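Long-range contacts in citrate synthase (Pyrobaculum aerophilum, PDB 2IBP), which probably catalyses the condensation of oxaloacetate with acetyl-CoA and water to citrate and CoA, the entry step of the tricarboxylic acid cycle: residues A57-E63 / D205-L210; E63-Y67 / E79-I84; Y260-P266 / Q317-A323. All blocks are in the same frame, centred on the assembly; numbering follows the deposited sequence.

In the fold
Contacts 1 and 2 are neighbours, their centres about 12 Å apart. They share E63, and both build on helix 62-71, contact 1 packing its start against helix 198-210 and contact 2 packing it against helix 77-90. V65, which belongs to contact 2, packs on S60 and I209 of contact 1, and both sites touch the second subunit. Contact 3 is separate, its centre about 27 Å from that of contact 1 and about 38 Å from that of contact 2. It lies near D346, predicted to be catalytic; the side chain of Y260 is about 8 Å from that of D346. In contact 1, the side chain of L206 is about 7 Å from that of E304, a magnesium-binding residue, and about 10 Å from a bound magnesium ion.

Contact 1 (A57-E63 / D205-L210); sequences ARLSTYE and DLYLIL
Y62 and I209 bring the backbones closest, their CA atoms 5.2 Å apart, while A57 faces L206 across a 6.3 Å CA separation, so the bend between two successive helices passes along one flank of helix 198-210. D205 holds this bend. Its CG is anti to the backbone N (chi1 -163°), which sends the carboxylate across to the start of the next helix, where Y62 N donates to D205 OD1 over 2.9 Å. The amide comes from the syn side but well out of the carboxylate plane. An aspartate suits the place because an amide in the first turn of a helix has no carbonyl a turn earlier to bond. T61 occupies the N-cap itself, its OG1 bound to E64 N, and this turn between helices 53-59 and 62-71 thus borrows an acceptor from a distant helix of the largely alpha-helical citrate synthase fold. One water donates to both S60 O and D205 OD2. A second donates to both carboxylates, at E63 OE1 and D205 OD1; these two like-charged oxygens, 4.0 Å apart, probably repel each other. E63 OE2 turns to H183 N.

The apolar side chains close the rest. Y62 lays one ring face over L208 CB, a CH-pi contact 3.8 Å from the ring centroid, and its hydroxyl bonds S370 O on helix 363-382. The extended I209 chain puts CD1 3.7 Å from T61 C. Small enough to admit two leucines, A57 CB meets L206 CD1 at 3.6 Å and L210 CD2 at 4.2 Å.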
loop_
_atom_site.group_PDB
_atom_site.type_symbol
_atom_site.label_atom_id
_atom_site.label_comp_id
_atom_site.label_asym_id
_atom_site.label_seq_id
_atom_site.Cartn_x
_atom_site.Cartn_y
_atom_site.Cartn_z
ATOM N N ALA A 57 3.435 -5.143 29.607
ATOM C CA ALA A 57 3.311 -3.753 30.027
ATOM C C ALA A 57 3.916 -3.544 31.418
ATOM O O ALA A 57 4.566 -2.531 31.681
ATOM C CB ALA A 57 1.873 -3.331 30.027
ATOM N N ARG A 58 3.759 -4.540 32.281
ATOM C CA ARG A 58 4.275 -4.442 33.641
ATOM C C ARG A 58 5.798 -4.602 33.709
ATOM O O ARG A 58 6.487 -3.823 34.373
ATOM C CB ARG A 58 3.604 -5.524 34.498
ATOM C CG ARG A 58 4.056 -5.566 35.934
ATOM C CD ARG A 58 3.385 -6.704 36.702
ATOM N NE ARG A 58 1.923 -6.606 36.683
ATOM C CZ ARG A 58 1.101 -7.449 36.057
ATOM N NH1 ARG A 58 1.565 -8.538 35.460
ATOM N NH2 ARG A 58 -0.210 -7.243 36.097
ATOM N N LEU A 59 6.331 -5.563 32.962
ATOM C CA LEU A 59 7.731 -5.945 33.136
ATOM C C LEU A 59 8.687 -5.636 32.003
ATOM O O LEU A 59 9.912 -5.730 32.172
ATOM C CB LEU A 59 7.785 -7.443 33.444
ATOM C CG LEU A 59 6.998 -7.926 34.658
ATOM C CD1 LEU A 59 7.055 -9.438 34.749
ATOM C CD2 LEU A 59 7.536 -7.275 35.926
ATOM N N SER A 60 8.159 -5.175 30.876
ATOM C CA SER A 60 9.007 -4.989 29.736
ATOM C C SER A 60 9.113 -3.523 29.304
ATOM O O SER A 60 8.712 -2.603 30.022
ATOM C CB SER A 60 8.526 -5.918 28.622
ATOM O OG SER A 60 9.480 -6.056 27.600
ATOM N N THR A 61 9.731 -3.327 28.154
ATOM C CA THR A 61 9.961 -2.025 27.552
ATOM C C THR A 61 9.691 -2.186 26.052
ATOM O O THR A 61 9.649 -3.313 25.543
ATOM C CB THR A 61 11.435 -1.623 27.685
ATOM O OG1 THR A 61 12.272 -2.619 27.059
ATOM C CG2 THR A 61 11.827 -1.495 29.160
ATOM N N TYR A 62 9.572 -1.092 25.321
ATOM C CA TYR A 62 9.349 -1.248 23.891
ATOM C C TYR A 62 10.540 -1.913 23.220
ATOM O O TYR A 62 10.364 -2.702 22.295
ATOM C CB TYR A 62 9.025 0.063 23.204
ATOM C CG TYR A 62 8.652 -0.137 21.754
ATOM C CD1 TYR A 62 7.464 -0.754 21.405
ATOM C CD2 TYR A 62 9.491 0.270 20.745
ATOM C CE1 TYR A 62 7.110 -0.924 20.069
ATOM C CE2 TYR A 62 9.127 0.148 19.416
ATOM C CZ TYR A 62 7.935 -0.452 19.087
ATOM O OH TYR A 62 7.630 -0.590 17.750
ATOM N N GLU A 63 11.750 -1.634 23.694
ATOM C CA GLU A 63 12.912 -2.293 23.105
ATOM C C GLU A 63 12.765 -3.806 23.221
ATOM O O GLU A 63 12.912 -4.526 22.245
ATOM C CB GLU A 63 14.215 -1.861 23.777
ATOM C CG GLU A 63 14.619 -0.398 23.517
ATOM C CD GLU A 63 14.014 0.612 24.492
ATOM O OE1 GLU A 63 12.946 0.347 25.086
ATOM O OE2 GLU A 63 14.625 1.701 24.634
ATOM N N ASP A 205 6.591 4.876 26.211
ATOM C CA ASP A 205 7.032 3.478 26.148
ATOM C C ASP A 205 5.830 2.536 26.267
ATOM O O ASP A 205 5.700 1.575 25.503
ATOM C CB ASP A 205 8.014 3.179 27.278
ATOM C CG ASP A 205 8.813 1.907 27.041
ATOM O OD1 ASP A 205 9.259 1.692 25.900
ATOM O OD2 ASP A 205 9.116 1.194 28.018
ATOM N N LEU A 206 4.955 2.814 27.231
ATOM C CA LEU A 206 3.773 1.994 27.441
ATOM C C LEU A 206 2.892 2.009 26.203
ATOM O O LEU A 206 2.445 0.970 25.733
ATOM C CB LEU A 206 2.982 2.488 28.650
ATOM C CG LEU A 206 1.767 1.653 29.020
ATOM C CD1 LEU A 206 2.166 0.195 29.307
ATOM C CD2 LEU A 206 1.082 2.308 30.244
ATOM N N TYR A 207 2.646 3.198 25.666
ATOM C CA TYR A 207 1.817 3.306 24.474
ATOM C C TYR A 207 2.410 2.463 23.342
ATOM O O TYR A 207 1.699 1.729 22.656
ATOM C CB TYR A 207 1.708 4.757 24.029
ATOM C CG TYR A 207 0.849 4.907 22.791
ATOM C CD1 TYR A 207 -0.513 5.175 22.890
ATOM C CD2 TYR A 207 1.384 4.694 21.533
ATOM C CE1 TYR A 207 -1.294 5.260 21.760
ATOM C CE2 TYR A 207 0.606 4.766 20.415
ATOM C CZ TYR A 207 -0.724 5.040 20.534
ATOM O OH TYR A 207 -1.492 5.097 19.403
ATOM N N LEU A 208 3.727 2.539 23.191
ATOM C CA LEU A 208 4.388 1.809 22.120
ATOM C C LEU A 208 4.221 0.310 22.328
ATOM O O LEU A 208 3.984 -0.434 21.388
ATOM C CB LEU A 208 5.859 2.195 22.000
ATOM C CG LEU A 208 6.187 3.617 21.572
ATOM C CD1 LEU A 208 7.674 3.835 21.589
ATOM C CD2 LEU A 208 5.610 3.991 20.220
ATOM N N ILE A 209 4.396 -0.152 23.560
ATOM C CA ILE A 209 4.180 -1.564 23.829
ATOM C C ILE A 209 2.746 -1.957 23.499
ATOM O O ILE A 209 2.486 -2.941 22.820
ATOM C CB ILE A 209 4.408 -1.874 25.327
ATOM C CG1 ILE A 209 5.893 -1.702 25.655
ATOM C CG2 ILE A 209 3.891 -3.275 25.676
ATOM C CD1 ILE A 209 6.217 -1.794 27.136
ATOM N N LEU A 210 1.802 -1.154 23.966
ATOM C CA LEU A 210 0.401 -1.524 23.874
ATOM C C LEU A 210 -0.152 -1.577 22.476
ATOM O O LEU A 210 -1.112 -2.285 22.251
ATOM C CB LEU A 210 -0.478 -0.615 24.717
ATOM C CG LEU A 210 -0.286 -0.713 26.237
ATOM C CD1 LEU A 210 -1.192 0.347 26.872
ATOM C CD2 LEU A 210 -0.558 -2.110 26.783
HETATM O O HOH W 1 8.296 0.114 30.138
HETATM O O HOH W 2 11.757 2.958 25.264
#

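Contact 2 (E63-Y67 / E79-I84); sequences EEVSY and ELEDYI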
loop_
_atom_site.group_PDB
_atom_site.type_symbol
_atom_site.label_atom_id
_atom_site.label_comp_id
_atom_site.label_asym_id
_atom_site.label_seq_id
_atom_site.Cartn_x
_atom_site.Cartn_y
_atom_site.Cartn_z
ATOM N N GLU A 63 11.750 -1.634 23.694
ATOM C CA GLU A 63 12.912 -2.293 23.105
ATOM C C GLU A 63 12.765 -3.806 23.221
ATOM O O GLU A 63 12.912 -4.526 22.245
ATOM C CB GLU A 63 14.215 -1.861 23.777
ATOM C CG GLU A 63 14.619 -0.398 23.517
ATOM C CD GLU A 63 14.014 0.612 24.492
ATOM O OE1 GLU A 63 12.946 0.347 25.086
ATOM O OE2 GLU A 63 14.625 1.701 24.634
ATOM N N GLU A 64 12.434 -4.284 24.409
ATOM C CA GLU A 64 12.306 -5.728 24.619
ATOM C C GLU A 64 11.093 -6.325 23.918
ATOM O O GLU A 64 11.160 -7.410 23.352
ATOM C CB GLU A 64 12.292 -6.047 26.109
ATOM C CG GLU A 64 12.374 -7.513 26.424
ATOM C CD GLU A 64 12.379 -7.767 27.913
ATOM O OE1 GLU A 64 11.340 -7.513 28.560
ATOM O OE2 GLU A 64 13.413 -8.284 28.421
ATOM N N VAL A 65 9.963 -5.620 23.965
ATOM C CA VAL A 65 8.760 -6.097 23.318
ATOM C C VAL A 65 8.944 -6.123 21.803
ATOM O O VAL A 65 8.458 -7.037 21.141
ATOM C CB VAL A 65 7.541 -5.245 23.720
ATOM C CG1 VAL A 65 6.364 -5.493 22.784
ATOM C CG2 VAL A 65 7.195 -5.519 25.176
ATOM N N SER A 66 9.621 -5.124 21.249
ATOM C CA SER A 66 9.850 -5.098 19.812
ATOM C C SER A 66 10.733 -6.281 19.413
ATOM O O SER A 66 10.502 -6.937 18.386
ATOM C CB SER A 66 10.402 -3.749 19.329
ATOM O OG SER A 66 11.686 -3.440 19.841
ATOM N N TYR A 67 11.736 -6.579 20.244
ATOM C CA TYR A 67 12.585 -7.741 19.985
ATOM C C TYR A 67 11.708 -8.989 19.949
ATOM O O TYR A 67 11.822 -9.810 19.050
ATOM C CB TYR A 67 13.646 -7.901 21.078
ATOM C CG TYR A 67 14.637 -9.024 20.818
ATOM C CD1 TYR A 67 15.901 -8.750 20.316
ATOM C CD2 TYR A 67 14.266 -10.353 20.984
ATOM C CE1 TYR A 67 16.795 -9.770 20.011
ATOM C CE2 TYR A 67 15.159 -11.384 20.692
ATOM C CZ TYR A 67 16.412 -11.082 20.214
ATOM O OH TYR A 67 17.305 -12.107 19.940
ATOM N N GLU A 79 21.694 -10.439 23.926
ATOM C CA GLU A 79 20.900 -10.153 22.735
ATOM C C GLU A 79 20.209 -8.808 22.845
ATOM O O GLU A 79 20.209 -8.022 21.893
ATOM C CB GLU A 79 19.857 -11.237 22.530
ATOM C CG GLU A 79 20.462 -12.509 21.967
ATOM C CD GLU A 79 19.496 -13.656 21.955
ATOM O OE1 GLU A 79 18.528 -13.642 22.741
ATOM O OE2 GLU A 79 19.739 -14.610 21.182
ATOM N N LEU A 80 19.701 -8.512 24.033
ATOM C CA LEU A 80 18.993 -7.250 24.227
ATOM C C LEU A 80 19.961 -6.082 24.158
ATOM O O LEU A 80 19.700 -5.097 23.477
ATOM C CB LEU A 80 18.207 -7.253 25.529
ATOM C CG LEU A 80 17.337 -6.010 25.733
ATOM C CD1 LEU A 80 16.379 -5.834 24.540
ATOM C CD2 LEU A 80 16.584 -6.096 27.039
ATOM N N GLU A 81 21.107 -6.213 24.830
ATOM C CA GLU A 81 22.133 -5.178 24.785
ATOM C C GLU A 81 22.563 -4.894 23.346
ATOM O O GLU A 81 22.636 -3.737 22.921
ATOM C CB GLU A 81 23.350 -5.591 25.620
ATOM C CG GLU A 81 23.107 -5.538 27.107
ATOM C CD GLU A 81 24.252 -6.124 27.920
ATOM O OE1 GLU A 81 25.166 -6.741 27.326
ATOM O OE2 GLU A 81 24.209 -6.000 29.163
ATOM N N ASP A 82 22.853 -5.948 22.589
ATOM C CA ASP A 82 23.277 -5.795 21.202
ATOM C C ASP A 82 22.179 -5.162 20.339
ATOM O O ASP A 82 22.448 -4.305 19.503
ATOM C CB ASP A 82 23.718 -7.132 20.613
ATOM C CG ASP A 82 24.980 -7.674 21.276
ATOM O OD1 ASP A 82 25.648 -6.908 22.010
ATOM O OD2 ASP A 82 25.305 -8.859 21.027
ATOM N N TYR A 83 20.948 -5.613 20.540
ATOM C CA TYR A 83 19.787 -5.087 19.809
ATOM C C TYR A 83 19.601 -3.590 20.101
ATOM O O TYR A 83 19.405 -2.769 19.180
ATOM C CB TYR A 83 18.546 -5.869 20.236
ATOM C CG TYR A 83 17.245 -5.374 19.646
ATOM C CD1 TYR A 83 16.887 -5.704 18.354
ATOM C CD2 TYR A 83 16.299 -4.757 20.446
ATOM C CE1 TYR A 83 15.658 -5.286 17.826
ATOM C CE2 TYR A 83 15.087 -4.327 19.935
ATOM C CZ TYR A 83 14.767 -4.608 18.634
ATOM O OH TYR A 83 13.529 -4.242 18.121
ATOM N N ILE A 84 19.621 -3.248 21.378
ATOM C CA ILE A 84 19.470 -1.852 21.778
ATOM C C ILE A 84 20.537 -0.998 21.116
ATOM O O ILE A 84 20.241 0.062 20.567
ATOM C CB ILE A 84 19.473 -1.716 23.301
ATOM C CG1 ILE A 84 18.140 -2.250 23.859
ATOM C CG2 ILE A 84 19.735 -0.289 23.707
ATOM C CD1 ILE A 84 18.042 -2.239 25.362
#
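S66 OG accepts the hydroxyl proton of Y83, with Y83 OH and S66 OG only 2.6 Å apart, and it lies at the edge of the Y83 ring, near the ring plane. Set between its own backbone N and carbonyl carbon (chi1 64°), OG also stays near the carbonyl oxygens of Y62 and E63, which compete for its single proton. A serine is short enough to stay folded against its own helix and still receive the tyrosine.

Y67 stands on the face of Y83 in a T-shaped pair, ring planes at 84° and centroids 5.2 Å apart. Its CD1 edge points down to Y83 CG at 3.7 Å, and Y67 CB adds a CH-pi contact over the face of Y83. At its far end Y67 OH lies 3.4 Å from E79 CD, the carboxylate being occupied by R73 and by T76 N. Elsewhere along the contact I84 CG1 packs on E63 CB at 3.9 Å, and L80 CD1 approaches E64 CA.

The axes of segments 63-67 and 79-84 cross at 101° and come within 10.4 Å of each other, where helix 62-71 meets helix 77-90. P75 in the joining loop packs on Y67 and L80; in the second subunit Y403 hydrogen-bonds and R409 salt-bridges E64, while L406 packs on E64 and L80.

Contact 3 (Y260-P266 / Q317-A323); sequences YLEIGTP and QNLFAIA
I322 is the main bump, pushed into the hollow where helix 252-263 ends and the chain turns away through G264 to P266. With CG1 anti to the carbonyl carbon and the chain extended beyond it (chi2 168°), CD1 reaches the floor, 3.2 Å from Y260 O and 3.6 Å from G264 C. I322 CG2 lies between Y260 CD1 at 3.8 Å and I263 CG2 at 4.0 Å, and P266 CD closes the hollow beside I322 CG1. A beta-branched residue fits because its two arms fill two sides at once. G264 suits the turn by its positive phi (73°), and the proline ring also takes A321 CB against its CG.

The next bump is smaller: A323 CB sits over one face of Y260, 4.0 Å from the ring centroid, a methyl being small enough to let the ring come this close. L319 CD2 fits between Y260 CB and L261 CD2, the latter 3.7 Å away, and L261 runs alongside Q317. Y260 OH hydrogen-bonds F347 O, next in the chain to the predicted catalytic D346, which places this structural packing near the probable active site. Were Y260 replaced by an alanine, A323 and I322 would probably face a gap, and F347 O would lose its partner.

Further along, I326 continues the packing against Y260 and I263; I351 and Y354 of helix 349-356 flank L319, and F320 meets helix 297-313.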
loop_
_atom_site.group_PDB
_atom_site.type_symbol
_atom_site.label_atom_id
_atom_site.label_comp_id
_atom_site.label_asym_id
_atom_site.label_seq_id
_atom_site.Cartn_x
_atom_site.Cartn_y
_atom_site.Cartn_z
ATOM N N TYR A 260 -14.216 15.270 24.731
ATOM C CA TYR A 260 -14.137 15.568 26.156
ATOM C C TYR A 260 -14.012 17.076 26.340
ATOM O O TYR A 260 -14.618 17.636 27.247
ATOM C CB TYR A 260 -12.969 14.852 26.862
ATOM C CG TYR A 260 -12.983 13.343 26.742
ATOM C CD1 TYR A 260 -14.161 12.621 26.877
ATOM C CD2 TYR A 260 -11.788 12.626 26.615
ATOM C CE1 TYR A 260 -14.168 11.224 26.805
ATOM C CE2 TYR A 260 -11.789 11.235 26.521
ATOM C CZ TYR A 260 -12.978 10.549 26.615
ATOM O OH TYR A 260 -13.001 9.177 26.504
ATOM N N LEU A 261 -13.231 17.729 25.482
ATOM C CA LEU A 261 -13.071 19.181 25.582
ATOM C C LEU A 261 -14.403 19.890 25.372
ATOM O O LEU A 261 -14.709 20.870 26.059
ATOM C CB LEU A 261 -12.036 19.691 24.585
ATOM C CG LEU A 261 -10.593 19.313 24.921
ATOM C CD1 LEU A 261 -9.685 19.607 23.729
ATOM C CD2 LEU A 261 -10.097 20.025 26.196
ATOM N N GLU A 262 -15.190 19.405 24.422
ATOM C CA GLU A 262 -16.493 20.013 24.121
ATOM C C GLU A 262 -17.478 19.778 25.262
ATOM O O GLU A 262 -18.191 20.693 25.677
ATOM C CB GLU A 262 -17.056 19.443 22.824
ATOM C CG GLU A 262 -18.357 20.096 22.374
ATOM C CD GLU A 262 -18.851 19.556 21.041
ATOM O OE1 GLU A 262 -18.279 18.557 20.546
ATOM O OE2 GLU A 262 -19.812 20.134 20.483
ATOM N N ILE A 263 -17.460 18.569 25.814
ATOM C CA ILE A 263 -18.334 18.199 26.930
ATOM C C ILE A 263 -18.066 19.141 28.109
ATOM O O ILE A 263 -18.997 19.709 28.698
ATOM C CB ILE A 263 -18.131 16.725 27.310
ATOM C CG1 ILE A 263 -18.693 15.841 26.203
ATOM C CG2 ILE A 263 -18.831 16.397 28.652
ATOM C CD1 ILE A 263 -18.307 14.375 26.325
ATOM N N GLY A 264 -16.791 19.315 28.434
ATOM C CA GLY A 264 -16.352 20.286 29.432
ATOM C C GLY A 264 -16.604 19.984 30.891
ATOM O O GLY A 264 -15.782 20.311 31.744
ATOM N N THR A 265 -17.729 19.347 31.184
ATOM C CA THR A 265 -18.101 19.062 32.563
ATOM C C THR A 265 -18.449 17.595 32.774
ATOM O O THR A 265 -19.285 17.047 32.070
ATOM C CB THR A 265 -19.286 19.932 33.038
ATOM O OG1 THR A 265 -19.758 19.450 34.305
ATOM C CG2 THR A 265 -20.417 19.889 32.059
ATOM N N PRO A 266 -17.777 16.941 33.736
ATOM C CA PRO A 266 -18.087 15.547 34.065
ATOM C C PRO A 266 -19.552 15.322 34.466
ATOM O O PRO A 266 -20.035 14.187 34.396
ATOM C CB PRO A 266 -17.154 15.236 35.236
ATOM C CG PRO A 266 -16.054 16.230 35.127
ATOM C CD PRO A 266 -16.639 17.460 34.521
ATOM N N GLN A 317 -7.458 20.519 31.632
ATOM C CA GLN A 317 -8.610 20.556 30.739
ATOM C C GLN A 317 -9.687 19.549 31.159
ATOM O O GLN A 317 -10.659 19.340 30.433
ATOM C CB GLN A 317 -8.187 20.355 29.281
ATOM C CG GLN A 317 -7.613 21.596 28.605
ATOM C CD GLN A 317 -6.280 22.040 29.166
ATOM O OE1 GLN A 317 -5.322 21.267 29.222
ATOM N NE2 GLN A 317 -6.186 23.323 29.516
ATOM N N ASN A 318 -9.485 18.938 32.331
ATOM C CA ASN A 318 -10.441 18.006 32.939
ATOM C C ASN A 318 -10.727 16.777 32.089
ATOM O O ASN A 318 -11.741 16.098 32.274
ATOM C CB ASN A 318 -11.754 18.745 33.270
ATOM C CG ASN A 318 -11.510 20.036 34.053
ATOM O OD1 ASN A 318 -11.936 21.115 33.637
ATOM N ND2 ASN A 318 -10.732 19.936 35.116
ATOM N N LEU A 319 -9.782 16.442 31.210
ATOM C CA LEU A 319 -9.959 15.323 30.304
ATOM C C LEU A 319 -10.098 14.014 31.064
ATOM O O LEU A 319 -10.988 13.207 30.790
ATOM C CB LEU A 319 -8.755 15.234 29.363
ATOM C CG LEU A 319 -8.544 16.440 28.458
ATOM C CD1 LEU A 319 -7.303 16.208 27.594
ATOM C CD2 LEU A 319 -9.789 16.654 27.586
ATOM N N PHE A 320 -9.252 13.806 32.061
ATOM C CA PHE A 320 -9.309 12.554 32.802
ATOM C C PHE A 320 -10.599 12.465 33.646
ATOM O O PHE A 320 -11.257 11.429 33.712
ATOM C CB PHE A 320 -8.057 12.375 33.656
ATOM C CG PHE A 320 -7.961 11.037 34.279
ATOM C CD1 PHE A 320 -7.533 9.953 33.528
ATOM C CD2 PHE A 320 -8.344 10.832 35.595
ATOM C CE1 PHE A 320 -7.474 8.698 34.084
ATOM C CE2 PHE A 320 -8.300 9.574 36.152
ATOM C CZ PHE A 320 -7.851 8.506 35.393
ATOM N N ALA A 321 -10.977 13.590 34.243
ATOM C CA ALA A 321 -12.200 13.663 35.046
ATOM C C ALA A 321 -13.430 13.358 34.193
ATOM O O ALA A 321 -14.301 12.575 34.593
ATOM C CB ALA A 321 -12.334 15.049 35.665
ATOM N N ILE A 322 -13.479 13.959 33.003
ATOM C CA ILE A 322 -14.595 13.761 32.086
ATOM C C ILE A 322 -14.632 12.320 31.588
ATOM O O ILE A 322 -15.673 11.651 31.653
ATOM C CB ILE A 322 -14.528 14.751 30.922
ATOM C CG1 ILE A 322 -14.689 16.190 31.436
ATOM C CG2 ILE A 322 -15.590 14.434 29.858
ATOM C CD1 ILE A 322 -14.363 17.256 30.404
ATOM N N ALA A 323 -13.490 11.829 31.095
ATOM C CA ALA A 323 -13.409 10.454 30.638
ATOM C C ALA A 323 -13.768 9.464 31.743
ATOM O O ALA A 323 -14.517 8.510 31.529
ATOM C CB ALA A 323 -12.028 10.154 30.086
HETATM O O HOH W 3 -13.301 21.454 31.046
#